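Methyltransferase domain-containing protein (Serratia marcescens, PDB 7CLU) catalyses S-adenosylmethionine-dependent O-methylation in the biosynthesis of the red pigment prodigiosin, working as a homodimer. Local coordinates at the interface of chains A and B. Numbering follows the deposited sequence. Chains: chain A/B, Methyltransferase domain-containing protein.

Contact 1: the interface of chains A and B. Residues chain A 92, 95, 99, 152, 287; chain B 9, 12-13.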
ATOM      1  N   LEU A  92      -4.190  16.014   3.408  1.00 35.45           N
ATOM      2  CA  LEU A  92      -3.230  14.997   2.996  1.00 30.67           C
ATOM      3  C   LEU A  92      -3.011  14.960   1.487  1.00 30.84           C
ATOM      4  O   LEU A  92      -2.272  14.097   1.005  1.00 26.25           O
ATOM      5  CB  LEU A  92      -3.687  13.624   3.513  1.00 24.50           C
ATOM      6  CG  LEU A  92      -3.477  13.414   5.012  1.00 32.22           C
ATOM      7  CD1 LEU A  92      -3.931  12.040   5.500  1.00 27.73           C
ATOM      8  CD2 LEU A  92      -2.021  13.678   5.389  1.00 35.91           C
ATOM      9  N   LEU A  95       0.574  14.458  -0.057  1.00 31.22           N
ATOM     10  CA  LEU A  95       1.107  13.102   0.028  1.00 28.50           C
ATOM     11  C   LEU A  95       0.444  12.193  -0.994  1.00 26.79           C
ATOM     12  O   LEU A  95       1.115  11.394  -1.662  1.00 24.86           O
ATOM     13  CB  LEU A  95       0.932  12.550   1.437  1.00 28.49           C
ATOM     14  CG  LEU A  95       1.442  11.134   1.744  1.00 29.16           C
ATOM     15  CD1 LEU A  95       2.921  11.019   1.408  1.00 26.47           C
ATOM     16  CD2 LEU A  95       1.190  10.784   3.221  1.00 32.10           C
ATOM     17  N   ILE A  99       2.401  10.155  -3.806  1.00 25.01           N
ATOM     18  CA  ILE A  99       2.241   8.714  -3.983  1.00 24.85           C
ATOM     19  C   ILE A  99       1.817   8.391  -5.415  1.00 26.03           C
ATOM     20  O   ILE A  99       2.441   7.568  -6.091  1.00 25.11           O
ATOM     21  CB  ILE A  99       1.237   8.160  -2.947  1.00 27.04           C
ATOM     22  CG1 ILE A  99       1.901   8.076  -1.568  1.00 22.75           C
ATOM     23  CG2 ILE A  99       0.729   6.779  -3.377  1.00 22.87           C
ATOM     24  CD1 ILE A  99       0.945   8.151  -0.375  1.00 26.94           C
ATOM     25  N   PHE A 152       3.784  17.855   9.621  1.00 33.90           N
ATOM     26  CA  PHE A 152       4.047  16.655  10.404  1.00 36.41           C
ATOM     27  C   PHE A 152       5.103  16.867  11.467  1.00 36.75           C
ATOM     28  O   PHE A 152       5.153  16.097  12.427  1.00 37.46           O
ATOM     29  CB  PHE A 152       4.511  15.511   9.504  1.00 39.64           C
ATOM     30  CG  PHE A 152       3.404  14.815   8.822  1.00 42.03           C
ATOM     31  CD1 PHE A 152       2.899  15.313   7.640  1.00 44.70           C
ATOM     32  CD2 PHE A 152       2.835  13.680   9.376  1.00 44.48           C
ATOM     33  CE1 PHE A 152       1.855  14.684   7.010  1.00 46.61           C
ATOM     34  CE2 PHE A 152       1.786  13.045   8.749  1.00 47.68           C
ATOM     35  CZ  PHE A 152       1.309  13.537   7.552  1.00 47.61           C
ATOM     36  N   PHE A 287       8.058   1.720  10.321  1.00 25.53           N
ATOM     37  CA  PHE A 287       7.965   2.747   9.291  1.00 29.67           C
ATOM     38  C   PHE A 287       9.350   3.176   8.809  1.00 29.51           C
ATOM     39  O   PHE A 287       9.570   3.335   7.600  1.00 26.33           O
ATOM     40  CB  PHE A 287       7.179   3.957   9.782  1.00 33.49           C
ATOM     41  CG  PHE A 287       7.071   5.023   8.745  1.00 38.47           C
ATOM     42  CD1 PHE A 287       6.407   4.764   7.550  1.00 42.72           C
ATOM     43  CD2 PHE A 287       7.692   6.250   8.920  1.00 37.09           C
ATOM     44  CE1 PHE A 287       6.328   5.722   6.557  1.00 42.36           C
ATOM     45  CE2 PHE A 287       7.615   7.216   7.933  1.00 41.88           C
ATOM     46  CZ  PHE A 287       6.935   6.948   6.746  1.00 40.87           C
TER
ATOM     47  N   VAL B   9      -2.307   8.276   6.913  1.00 28.61           N
ATOM     48  CA  VAL B   9      -0.957   8.218   6.344  1.00 26.75           C
ATOM     49  C   VAL B   9      -0.480   6.777   6.250  1.00 25.71           C
ATOM     50  O   VAL B   9      -0.029   6.331   5.193  1.00 26.06           O
ATOM     51  CB  VAL B   9       0.022   9.082   7.158  1.00 27.66           C
ATOM     52  CG1 VAL B   9       1.470   8.840   6.700  1.00 26.68           C
ATOM     53  CG2 VAL B   9      -0.340  10.528   6.999  1.00 33.91           C
ATOM     54  N   MET B  12      -2.313   5.022   3.469  1.00 20.20           N
ATOM     55  CA  MET B  12      -1.914   5.557   2.174  1.00 22.70           C
ATOM     56  C   MET B  12      -0.561   5.015   1.734  1.00 23.26           C
ATOM     57  O   MET B  12      -0.278   4.971   0.530  1.00 22.14           O
ATOM     58  CB  MET B  12      -1.865   7.091   2.220  1.00 19.52           C
ATOM     59  CG  MET B  12      -3.236   7.794   2.200  1.00 22.15           C
ATOM     60  SD  MET B  12      -3.056   9.512   2.747  0.98 24.70           S
ATOM     61  CE  MET B  12      -2.184  10.179   1.310  1.00 21.02           C
ATOM     62  N   MET B  13       0.248   4.571   2.698  1.00 21.90           N
ATOM     63  CA  MET B  13       1.602   4.034   2.395  1.00 23.19           C
ATOM     64  C   MET B  13       1.626   2.506   2.542  1.00 24.19           C
ATOM     65  O   MET B  13       2.729   1.940   2.509  1.00 23.11           O
ATOM     66  CB  MET B  13       2.653   4.653   3.319  1.00 25.96           C
ATOM     67  CG  MET B  13       2.528   6.156   3.446  1.00 32.29           C
ATOM     68  SD  MET B  13       4.117   7.009   3.386  0.53 38.75           S
ATOM     69  CE  MET B  13       4.458   6.923   1.630  1.00 38.21           C
TER
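B:Val9 and B:Met12, on helix 5-12 of chain B, press against A:Leu92, A:Leu95, A:Ile99 and A:Phe152 in a patch that packs the N-terminal helix of one subunit against its partner. Branched aliphatic groups form the first set of contacts. The two methyls of B:Val9 divide their work: CG1 meets A:Leu95 CD2 at 4.0 Å, whereas CG2 lies 3.9 Å from A:Leu92 CD2, and both leucines lie roughly perpendicular to the valine. Aromatic contact comes from A:Phe152, whose far ring atom CZ approaches B:Val9 CG2 at 3.5 Å as the two side chains run antiparallel past one another. The two methionines add further packing. The chain of B:Met12 runs out almost straight (chi2 163°) and then bends at its last torsion (chi3 71°), which brings the terminal methyl CE to 3.8 Å from A:Leu95 CG. Its sulfur SD lies 3.8 Å from A:Leu92 CD1, and A:Ile99 CD1 closes on the stem of the same methionine, 4.0 Å from B:Met12 CB. Beyond the helix end, B:Met13 turns towards helix 286-298 of chain A, where its sulfur SD meets the ring carbon A:Phe287 CE1 at 4.1 Å.

Contact 2: the interface of chains A and B. Residues chain A 3, 7-8, 11; chain B 21, 64, 66.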
ATOM      1  N   LEU A   3       2.844 -14.659  12.605  1.00 43.83           N
ATOM      2  CA  LEU A   3       1.748 -14.309  11.713  1.00 37.65           C
ATOM      3  C   LEU A   3       1.323 -15.536  10.910  1.00 33.07           C
ATOM      4  O   LEU A   3       1.952 -16.592  10.976  1.00 34.34           O
ATOM      5  CB  LEU A   3       2.177 -13.153  10.804  1.00 36.71           C
ATOM      6  CG  LEU A   3       2.652 -11.935  11.602  1.00 38.69           C
ATOM      7  CD1 LEU A   3       3.560 -11.017  10.800  1.00 32.25           C
ATOM      8  CD2 LEU A   3       1.448 -11.170  12.144  1.00 39.20           C
ATOM      9  N   ASP A   7      -2.597 -13.048   7.132  1.00 27.51           N
ATOM     10  CA  ASP A   7      -1.932 -11.767   7.363  1.00 27.81           C
ATOM     11  C   ASP A   7      -1.100 -11.355   6.160  1.00 29.20           C
ATOM     12  O   ASP A   7      -1.198 -10.222   5.672  1.00 30.61           O
ATOM     13  CB  ASP A   7      -1.038 -11.862   8.601  1.00 28.85           C
ATOM     14  CG  ASP A   7      -1.826 -12.053   9.876  1.00 32.23           C
ATOM     15  OD1 ASP A   7      -2.745 -11.242  10.124  1.00 31.55           O
ATOM     16  OD2 ASP A   7      -1.525 -13.007  10.629  1.00 34.76           O
ATOM     17  N   ALA A   8      -0.255 -12.263   5.679  1.00 28.92           N
ATOM     18  CA  ALA A   8       0.571 -11.938   4.522  1.00 26.65           C
ATOM     19  C   ALA A   8      -0.295 -11.539   3.336  1.00 25.21           C
ATOM     20  O   ALA A   8      -0.022 -10.536   2.667  1.00 24.85           O
ATOM     21  CB  ALA A   8       1.472 -13.123   4.193  1.00 29.21           C
ATOM     22  N   GLN A  11      -1.682  -8.101   3.837  1.00 24.63           N
ATOM     23  CA  GLN A  11      -0.729  -7.022   3.592  1.00 25.80           C
ATOM     24  C   GLN A  11      -0.316  -6.929   2.130  1.00 24.33           C
ATOM     25  O   GLN A  11      -0.135  -5.820   1.614  1.00 22.92           O
ATOM     26  CB  GLN A  11       0.483  -7.181   4.494  1.00 25.52           C
ATOM     27  CG  GLN A  11       0.121  -7.130   5.944  1.00 25.05           C
ATOM     28  CD  GLN A  11       1.297  -6.769   6.809  1.00 32.65           C
ATOM     29  OE1 GLN A  11       1.979  -7.648   7.349  1.00 30.18           O
ATOM     30  NE2 GLN A  11       1.552  -5.468   6.948  1.00 28.86           N
TER
ATOM     31  N   LEU B  21       6.592  -7.589   0.599  1.00 23.53           N
ATOM     32  CA  LEU B  21       6.239  -9.002   0.556  1.00 22.47           C
ATOM     33  C   LEU B  21       6.345  -9.573  -0.856  1.00 26.52           C
ATOM     34  O   LEU B  21       6.885 -10.669  -1.046  1.00 24.63           O
ATOM     35  CB  LEU B  21       4.821  -9.185   1.118  1.00 23.56           C
ATOM     36  CG  LEU B  21       4.792  -9.051   2.632  1.00 23.84           C
ATOM     37  CD1 LEU B  21       3.351  -8.967   3.166  1.00 26.41           C
ATOM     38  CD2 LEU B  21       5.508 -10.238   3.253  1.00 22.35           C
ATOM     39  N   MET B  64       8.412  -5.979   9.926  1.00 26.89           N
ATOM     40  CA  MET B  64       7.030  -6.363   9.680  1.00 24.53           C
ATOM     41  C   MET B  64       6.636  -7.652  10.392  1.00 30.37           C
ATOM     42  O   MET B  64       5.452  -8.016  10.369  1.00 28.69           O
ATOM     43  CB  MET B  64       6.778  -6.508   8.169  1.00 27.03           C
ATOM     44  CG  MET B  64       6.768  -5.185   7.432  1.00 27.18           C
ATOM     45  SD  MET B  64       7.071  -5.364   5.674  0.94 22.44           S
ATOM     46  CE  MET B  64       5.578  -6.263   5.237  1.00 22.91           C
ATOM     47  N   TYR B  66       7.779 -10.850   9.721  1.00 31.30           N
ATOM     48  CA  TYR B  66       7.830 -12.075   8.934  1.00 30.40           C
ATOM     49  C   TYR B  66       9.125 -12.847   9.134  1.00 30.97           C
ATOM     50  O   TYR B  66       9.160 -14.059   8.878  1.00 33.38           O
ATOM     51  CB  TYR B  66       7.597 -11.750   7.450  1.00 29.72           C
ATOM     52  CG  TYR B  66       6.157 -11.333   7.224  1.00 31.38           C
ATOM     53  CD1 TYR B  66       5.146 -12.289   7.140  1.00 33.23           C
ATOM     54  CD2 TYR B  66       5.790  -9.987   7.173  1.00 25.65           C
ATOM     55  CE1 TYR B  66       3.817 -11.923   6.975  1.00 30.73           C
ATOM     56  CE2 TYR B  66       4.466  -9.612   6.999  1.00 21.51           C
ATOM     57  CZ  TYR B  66       3.481 -10.586   6.898  1.00 32.33           C
ATOM     58  OH  TYR B  66       2.157 -10.243   6.736  1.00 29.05           O
TER
HETATM   59  O   HOH W   1       3.146  -6.893   9.835  1.00 29.04           O
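The N-terminal helix 5-12 of chain A, with A:Leu3 just ahead of it, meets B:Tyr66 and B:Leu21 in the sequence region of the O-methyltransferase dimerisation domain. B:Tyr66 is the centre of the contact. Its phenol oxygen, B:Tyr66 OH, donates a hydrogen bond of 2.7 Å to the side-chain amide oxygen A:Gln11 OE1, in the carbonyl plane and on a lone pair, with an angle of 129° at the acceptor. The glutamine has CG anti to the carbonyl carbon (chi1 -61°) and an extended chain beyond it, which carries OE1 to the tyrosine. The two side chains approach head-on from the two subunits; amide and ring planes are 30° apart, and the oxygen lies at the ring edge, in its plane. Both ring faces are covered: A:Leu3 CD1 lies over one, 3.9 Å from the B:Tyr66 ring centroid in a CH-pi contact, and B:Leu21 CD2 from the tyrosine's own chain lies over the other. A:Ala8 CB adds a contact of 3.8 Å to B:Tyr66 CE1, while B:Leu21 CD1 packs 3.6 Å from A:Gln11 CB. A water 2.8 Å from A:Gln11 OE1 continues 2.6 Å to the main-chain oxygen B:Met64 O. Tyrosine and water thus both engage one amide oxygen and would restrain rotation of the amide. The site ties the N-terminal helix of one subunit to the partner through a directional bond framed by apolar packing, and so helps fix how the subunits dock.

Contact 3: the interface of chains A and B. Residues chain A 59-60, 63; chain B 278, 282-284, 286, 289.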
ATOM      1  N   ILE A  59     -18.459   3.091  -1.088  1.00 21.21           N
ATOM      2  CA  ILE A  59     -18.669   1.905  -0.266  1.00 20.82           C
ATOM      3  C   ILE A  59     -17.357   1.436   0.337  1.00 21.29           C
ATOM      4  O   ILE A  59     -17.299   1.047   1.507  1.00 21.29           O
ATOM      5  CB  ILE A  59     -19.331   0.794  -1.101  1.00 23.08           C
ATOM      6  CG1 ILE A  59     -20.771   1.166  -1.458  1.00 21.87           C
ATOM      7  CG2 ILE A  59     -19.274  -0.546  -0.383  1.00 22.03           C
ATOM      8  CD1 ILE A  59     -21.426   0.141  -2.417  1.00 22.32           C
ATOM      9  N   ALA A  60     -16.286   1.440  -0.463  1.00 23.44           N
ATOM     10  CA  ALA A  60     -14.973   1.078   0.053  1.00 21.07           C
ATOM     11  C   ALA A  60     -14.540   2.030   1.161  1.00 18.76           C
ATOM     12  O   ALA A  60     -14.061   1.592   2.209  1.00 17.95           O
ATOM     13  CB  ALA A  60     -13.935   1.065  -1.086  1.00 17.25           C
ATOM     14  N   ALA A  63     -16.481   1.235   4.184  1.00 22.25           N
ATOM     15  CA  ALA A  63     -16.058  -0.018   4.796  1.00 21.42           C
ATOM     16  C   ALA A  63     -14.708   0.133   5.485  1.00 24.72           C
ATOM     17  O   ALA A  63     -14.421  -0.593   6.442  1.00 26.09           O
ATOM     18  CB  ALA A  63     -16.004  -1.132   3.738  1.00 23.01           C
TER
ATOM     19  N   LEU B 278     -21.886  -8.007  -0.998  1.00 23.72           N
ATOM     20  CA  LEU B 278     -21.869  -6.945  -0.002  1.00 22.81           C
ATOM     21  C   LEU B 278     -22.981  -7.189   1.015  1.00 22.61           C
ATOM     22  O   LEU B 278     -23.983  -7.861   0.724  1.00 19.67           O
ATOM     23  CB  LEU B 278     -22.060  -5.580  -0.664  1.00 20.69           C
ATOM     24  CG  LEU B 278     -20.944  -5.126  -1.611  1.00 23.32           C
ATOM     25  CD1 LEU B 278     -21.413  -3.950  -2.442  1.00 22.62           C
ATOM     26  CD2 LEU B 278     -19.701  -4.765  -0.810  1.00 22.20           C
ATOM     27  N   LYS B 282     -24.688  -2.354   2.206  1.00 23.87           N
ATOM     28  CA  LYS B 282     -23.508  -2.111   1.364  1.00 23.82           C
ATOM     29  C   LYS B 282     -22.494  -1.218   2.075  1.00 23.31           C
ATOM     30  O   LYS B 282     -22.006  -0.233   1.530  1.00 28.08           O
ATOM     31  CB  LYS B 282     -23.914  -1.524   0.010  1.00 26.80           C
ATOM     32  CG  LYS B 282     -24.648  -2.547  -0.864  1.00 26.42           C
ATOM     33  CD  LYS B 282     -25.542  -1.899  -1.912  1.00 32.69           C
ATOM     34  CE  LYS B 282     -24.784  -1.653  -3.217  1.00 28.89           C
ATOM     35  NZ  LYS B 282     -25.732  -1.365  -4.342  1.00 35.43           N
ATOM     36  N   SER B 283     -22.212  -1.557   3.328  1.00 24.83           N
ATOM     37  CA  SER B 283     -21.181  -0.894   4.107  1.00 27.81           C
ATOM     38  C   SER B 283     -19.962  -1.783   4.267  1.00 25.02           C
ATOM     39  O   SER B 283     -19.017  -1.405   4.972  1.00 26.25           O
ATOM     40  CB  SER B 283     -21.721  -0.508   5.491  1.00 29.14           C
ATOM     41  OG  SER B 283     -22.048  -1.671   6.238  1.00 28.30           O
ATOM     42  N   GLY B 284     -19.981  -2.964   3.646  1.00 22.56           N
ATOM     43  CA  GLY B 284     -18.924  -3.932   3.744  1.00 24.30           C
ATOM     44  C   GLY B 284     -19.402  -5.283   3.257  1.00 22.71           C
ATOM     45  O   GLY B 284     -20.419  -5.387   2.561  1.00 24.49           O
ATOM     46  N   GLU B 286     -15.232  -5.248   4.366  1.00 26.29           N
ATOM     47  CA  GLU B 286     -14.229  -4.353   3.804  1.00 27.83           C
ATOM     48  C   GLU B 286     -13.531  -4.979   2.595  1.00 23.29           C
ATOM     49  O   GLU B 286     -13.373  -4.327   1.560  1.00 25.23           O
ATOM     50  CB  GLU B 286     -13.217  -3.937   4.879  1.00 26.27           C
ATOM     51  CG  GLU B 286     -12.124  -3.014   4.326  1.00 28.74           C
ATOM     52  CD  GLU B 286     -11.077  -2.610   5.358  1.00 33.50           C
ATOM     53  OE1 GLU B 286     -11.325  -2.776   6.571  1.00 30.25           O
ATOM     54  OE2 GLU B 286      -9.999  -2.123   4.941  1.00 32.83           O
ATOM     55  N   ALA B 289     -15.786  -4.899  -0.354  1.00 21.54           N
ATOM     56  CA  ALA B 289     -15.885  -3.535  -0.849  1.00 24.12           C
ATOM     57  C   ALA B 289     -14.662  -3.187  -1.674  1.00 19.09           C
ATOM     58  O   ALA B 289     -14.773  -2.578  -2.742  1.00 21.08           O
ATOM     59  CB  ALA B 289     -16.048  -2.540   0.306  1.00 16.11           C
TER
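A:Ile59 and A:Ala63, one turn apart on helix 51-63, bury 82 and 41 Å² against the loop of chain B that precedes helix 286-298 and against B:Ala289 on that helix. This part of the two-fold dimer interface seats helix 51-63 of one subunit on the partner's loop and helix, within the sequence region of its O-methyltransferase domain. The isoleucine rests on the main chain of B:Lys282. Its branch methyl CG2 touches the peptide oxygen B:Lys282 O at 3.3 Å, a van der Waals contact of carbon with oxygen, and also lies 3.9 Å from B:Ala289 CB. The other branch extends fully from CB (chi2 174°), carrying A:Ile59 CD1 over the root of the lysine side chain, 3.9 Å from B:Lys282 CB. The lysine bends at chi3 (90°), and this returns its CE towards the same methyl; the two side chains meet at a slant. B:Leu278 CD1 adds a looser contact to A:Ile59 CD1 from a further point on the loop. A:Ala63 presents its methyl to several backbone groups together: CB lies 3.3 Å from B:Ser283 O and 3.7 Å from B:Glu286 CA, at the start of the partner helix. The small residues here probably allow the two helices to approach closely. B:Ala289, which buries 33 Å², sets its methyl against the helix face formed by A:Ile59, A:Ala60 and A:Ala63, with CB 3.8 Å from the alpha-carbon A:Ala60 CA. The same methyl, B:Ala289 CB, meets A:Ala63 CB at 3.7 Å.

Contact 4: the interface of chains A and B. Residues chain A 117, 250-251, 303; chain B 50, 52-53, 56.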
ATOM      1  N   ASP A 117      20.463  -2.465  -6.275  1.00 29.36           N
ATOM      2  CA  ASP A 117      20.728  -1.413  -5.294  1.00 32.37           C
ATOM      3  C   ASP A 117      20.804  -0.042  -5.962  1.00 31.64           C
ATOM      4  O   ASP A 117      21.785   0.689  -5.841  1.00 31.82           O
ATOM      5  CB  ASP A 117      21.990  -1.695  -4.489  1.00 32.74           C
ATOM      6  CG  ASP A 117      22.211  -0.673  -3.395  1.00 35.55           C
ATOM      7  OD1 ASP A 117      21.211  -0.199  -2.805  1.00 31.58           O
ATOM      8  OD2 ASP A 117      23.378  -0.324  -3.137  1.00 41.67           O
ATOM      9  N   ALA A 250      23.703   8.842   0.399  1.00 31.14           N
ATOM     10  CA  ALA A 250      24.573   7.736   0.742  1.00 33.38           C
ATOM     11  C   ALA A 250      25.497   8.142   1.891  1.00 29.34           C
ATOM     12  O   ALA A 250      25.818   9.326   2.057  1.00 26.19           O
ATOM     13  CB  ALA A 250      25.405   7.302  -0.468  1.00 29.36           C
ATOM     14  N   PRO A 251      25.929   7.176   2.699  1.00 29.95           N
ATOM     15  CA  PRO A 251      26.860   7.482   3.803  1.00 32.68           C
ATOM     16  C   PRO A 251      28.081   8.290   3.396  1.00 35.17           C
ATOM     17  O   PRO A 251      28.486   9.200   4.137  1.00 31.25           O
ATOM     18  CB  PRO A 251      27.247   6.083   4.302  1.00 34.80           C
ATOM     19  CG  PRO A 251      26.023   5.263   4.034  1.00 35.48           C
ATOM     20  CD  PRO A 251      25.469   5.777   2.730  1.00 31.85           C
ATOM     21  N   ILE A 303      19.376   6.051   2.626  1.00 22.62           N
ATOM     22  CA  ILE A 303      19.297   4.881   3.490  1.00 22.58           C
ATOM     23  C   ILE A 303      19.071   5.368   4.923  1.00 26.50           C
ATOM     24  O   ILE A 303      19.439   6.494   5.265  1.00 24.34           O
ATOM     25  CB  ILE A 303      20.578   4.036   3.377  1.00 22.25           C
ATOM     26  CG1 ILE A 303      20.404   2.662   4.029  1.00 23.52           C
ATOM     27  CG2 ILE A 303      21.777   4.767   4.004  1.00 26.08           C
ATOM     28  CD1 ILE A 303      21.275   1.550   3.394  1.00 27.38           C
TER
ATOM     29  N   PRO B  50      23.034  -7.261  -4.325  1.00 32.38           N
ATOM     30  CA  PRO B  50      23.990  -6.585  -3.440  1.00 32.55           C
ATOM     31  C   PRO B  50      23.550  -6.639  -1.982  1.00 38.50           C
ATOM     32  O   PRO B  50      22.354  -6.705  -1.663  1.00 28.53           O
ATOM     33  CB  PRO B  50      24.011  -5.140  -3.965  1.00 32.05           C
ATOM     34  CG  PRO B  50      23.444  -5.210  -5.344  1.00 35.59           C
ATOM     35  CD  PRO B  50      22.450  -6.343  -5.314  1.00 29.22           C
ATOM     36  N   ARG B  52      23.878  -4.401   0.533  1.00 29.69           N
ATOM     37  CA  ARG B  52      23.212  -3.227   1.095  1.00 27.10           C
ATOM     38  C   ARG B  52      21.709  -3.250   0.814  1.00 28.77           C
ATOM     39  O   ARG B  52      20.899  -3.077   1.726  1.00 28.74           O
ATOM     40  CB  ARG B  52      23.850  -1.952   0.546  1.00 30.03           C
ATOM     41  CG  ARG B  52      23.231  -0.676   1.082  1.00 35.93           C
ATOM     42  CD  ARG B  52      23.974   0.559   0.552  1.00 36.63           C
ATOM     43  NE  ARG B  52      25.295   0.729   1.151  1.00 43.17           N
ATOM     44  CZ  ARG B  52      25.899   1.905   1.302  1.00 46.86           C
ATOM     45  NH1 ARG B  52      25.296   3.017   0.899  1.00 42.16           N
ATOM     46  NH2 ARG B  52      27.107   1.973   1.850  1.00 44.63           N
ATOM     47  N   SER B  53      21.313  -3.478  -0.444  1.00 31.05           N
ATOM     48  CA  SER B  53      19.888  -3.423  -0.769  1.00 28.87           C
ATOM     49  C   SER B  53      19.137  -4.621  -0.201  1.00 28.71           C
ATOM     50  O   SER B  53      17.999  -4.481   0.267  1.00 27.42           O
ATOM     51  CB  SER B  53      19.695  -3.329  -2.283  1.00 31.22           C
ATOM     52  OG  SER B  53      20.456  -4.317  -2.956  1.00 32.03           O
ATOM     53  N   GLN B  56      18.447  -3.923   3.452  1.00 27.85           N
ATOM     54  CA  GLN B  56      17.283  -3.057   3.614  1.00 26.44           C
ATOM     55  C   GLN B  56      15.980  -3.846   3.529  1.00 22.04           C
ATOM     56  O   GLN B  56      15.066  -3.629   4.330  1.00 26.11           O
ATOM     57  CB  GLN B  56      17.293  -1.947   2.574  1.00 23.73           C
ATOM     58  CG  GLN B  56      18.432  -0.981   2.766  1.00 25.78           C
ATOM     59  CD  GLN B  56      18.506   0.049   1.671  1.00 27.45           C
ATOM     60  OE1 GLN B  56      19.159  -0.166   0.641  1.00 29.02           O
ATOM     61  NE2 GLN B  56      17.840   1.181   1.883  1.00 27.90           N
TER
HETATM   62  O   HOH W   2      21.011   1.250  -0.744  1.00 34.21           O
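B:Arg52 and A:Pro251 point towards each other across the interface, the guanidinium nitrogen B:Arg52 NH1 lying 3.3 Å from the ring carbon A:Pro251 CD. The arginine leaves helix 51-63 with CG anti to the backbone N (chi1 -180°), stays extended to CD, and bends at chi3 to turn its planar end towards the proline. Along the straight part, A:Ile303 crosses at a slant, CD1 standing 3.8 Å from B:Arg52 CG. That methyl also touches the amide carbon B:Gln56 CD at 3.6 Å, so that it spans two side chains a turn apart. A:Asp117 approaches from another direction: its CB packs 3.6 Å from B:Ser53 CB and 3.9 Å from B:Pro50 CG. Its carboxylate is tilted 59° from the guanidinium plane, and OD2 remains 4.8 Å from B:Arg52 NE, so any attraction is at longer range and is not a salt bridge. Carboxylate and B:Gln56 amide stand nearly perpendicular (87°), linked by a water that lies 2.5 Å from A:Asp117 OD1 and 2.7 Å from B:Gln56 OE1. In the fold, B:Pro50 and the first turns of helix 51-63 of one subunit face the partner's loop after helix 110-116, the start of helix 251-264 and the loop before helix 307-316.

Contacts 1 and 2, about 20 Å apart, each lie about 23 Å from contacts 3 and 4, which are about 40 Å from each other, measured between C-alpha centres. Helix 5-12 serves contacts 1 and 2, helix 51-63 serves contacts 3 and 4, and helix 286-298 serves contacts 1 and 3. Two-fold symmetry repeats each contact with the chains exchanged, so the subunits interlock extensively. The centre of contact 4 lies about 10 Å from A:His247, the predicted proton acceptor, and the centres of contacts 1 and 3 about 14 and 13 Å from that histidine in chains A and B; dimerisation may therefore help shape both active sites.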